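Local coordinates for DUF2235 domain-containing protein (Pseudomonas aeruginosa, PDB 4O5P) that probably hydrolyses membrane phospholipids as a type VI secretion effector of the Tle1 family, with a catalytic domain of the alpha/beta-hydrolase clan, at residues A653-D656 / E657-D661. Numbering follows the deposited sequence.
Sequences ALFD and EQVHD
V659 folds back against F655 and L654 at the C-terminus of helix 649-657, which closes in an i to i+5 (pi-type) turn within the Tle1-like C-terminal region. Two bonds to one acceptor, L654 O, mark that end. Q658 N donates to it at 2.8 Å, with an N-H...O angle of 137°. V659 N donates at 3.1 Å, with a straighter 149°. The first is the last i to i+4 bond, because V659 N passes over F655 O and reaches five residues back; Q658 is also the first residue to leave helical backbone angles.

Followed outward, V659 has CB 3.9 Å from F655 CD1. CG1, anti to the backbone N (chi1 175°), stays near that same ring carbon, while CG2 meets it at 3.8 Å, approaching the ring obliquely, and also lies 3.7 Å from L654 O. The side chains of V659 and F655 lie side by side, pointing the same way, and both rest on I480 of helix 469-487. D656 reaches the same helix with OD1 hydrogen-bonded to W483 NE1 and OD2 in a salt bridge to R487, whereas E657 is salt-bridged to R456 of helix 451-463. The backbone oxygens of F655, D656 and V659 all accept from K393 NZ. Beside the turn, L654 crosses Q658 at about a right angle, its CD1 lying 3.7 Å from Q658 CB.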
# COMPACT_ATOMS: atom_id res chain seq x y z
N ALA A 653 26.08 8.70 -6.51
CA ALA A 653 25.97 8.98 -5.07
C ALA A 653 24.53 8.89 -4.56
O ALA A 653 24.29 8.48 -3.42
CB ALA A 653 26.57 10.33 -4.73
N LEU A 654 23.57 9.29 -5.39
CA LEU A 654 22.16 9.10 -5.02
C LEU A 654 21.86 7.62 -4.81
O LEU A 654 21.23 7.25 -3.82
CB LEU A 654 21.23 9.65 -6.09
CG LEU A 654 19.74 9.61 -5.72
CD1 LEU A 654 19.39 10.78 -4.79
CD2 LEU A 654 18.86 9.66 -6.98
N PHE A 655 22.30 6.77 -5.74
CA PHE A 655 22.05 5.33 -5.55
C PHE A 655 22.82 4.72 -4.38
O PHE A 655 22.30 3.82 -3.69
CB PHE A 655 22.29 4.52 -6.83
CG PHE A 655 21.23 4.75 -7.87
CD1 PHE A 655 20.02 4.07 -7.81
CD2 PHE A 655 21.43 5.66 -8.89
CE1 PHE A 655 19.03 4.28 -8.75
CE2 PHE A 655 20.43 5.88 -9.85
CZ PHE A 655 19.23 5.19 -9.78
N ASP A 656 24.05 5.19 -4.18
CA ASP A 656 24.86 4.78 -3.02
C ASP A 656 24.24 5.12 -1.66
O ASP A 656 24.14 4.26 -0.79
CB ASP A 656 26.23 5.44 -3.09
CG ASP A 656 27.19 4.76 -4.04
OD1 ASP A 656 26.79 3.87 -4.84
OD2 ASP A 656 28.38 5.14 -4.01
N GLU A 657 23.85 6.39 -1.48
CA GLU A 657 23.50 6.92 -0.16
C GLU A 657 22.03 7.33 0.04
O GLU A 657 21.64 7.75 1.13
CB GLU A 657 24.41 8.13 0.18
CG GLU A 657 25.90 7.79 0.24
CD GLU A 657 26.73 8.98 0.71
OE1 GLU A 657 26.25 10.13 0.63
OE2 GLU A 657 27.87 8.76 1.17
N GLN A 658 21.20 7.22 -1.00
CA GLN A 658 19.78 7.58 -0.85
C GLN A 658 18.82 6.44 -1.17
O GLN A 658 17.86 6.21 -0.44
CB GLN A 658 19.45 8.82 -1.67
CG GLN A 658 19.58 10.14 -0.86
CD GLN A 658 21.01 10.56 -0.58
OE1 GLN A 658 21.90 10.38 -1.41
NE2 GLN A 658 21.23 11.16 0.60
N VAL A 659 19.11 5.70 -2.25
CA VAL A 659 18.22 4.66 -2.74
C VAL A 659 18.39 3.36 -1.96
O VAL A 659 19.49 2.78 -1.93
CB VAL A 659 18.42 4.42 -4.25
CG1 VAL A 659 17.57 3.23 -4.73
CG2 VAL A 659 18.07 5.69 -5.04
N HIS A 660 17.31 2.90 -1.36
CA HIS A 660 17.34 1.64 -0.59
C HIS A 660 17.16 0.43 -1.49
O HIS A 660 16.98 0.56 -2.70
CB HIS A 660 16.29 1.63 0.52
CG HIS A 660 16.58 2.60 1.63
ND1 HIS A 660 16.46 3.97 1.47
CD2 HIS A 660 16.99 2.40 2.91
CE1 HIS A 660 16.78 4.56 2.62
NE2 HIS A 660 17.10 3.63 3.50
N ASP A 661 17.23 -0.75 -0.90
CA ASP A 661 17.14 -1.98 -1.66
C ASP A 661 16.10 -2.81 -0.95
O ASP A 661 16.40 -3.50 0.03
CB ASP A 661 18.50 -2.70 -1.68
CG ASP A 661 18.52 -3.91 -2.62
OD1 ASP A 661 17.46 -4.55 -2.81
OD2 ASP A 661 19.60 -4.24 -3.15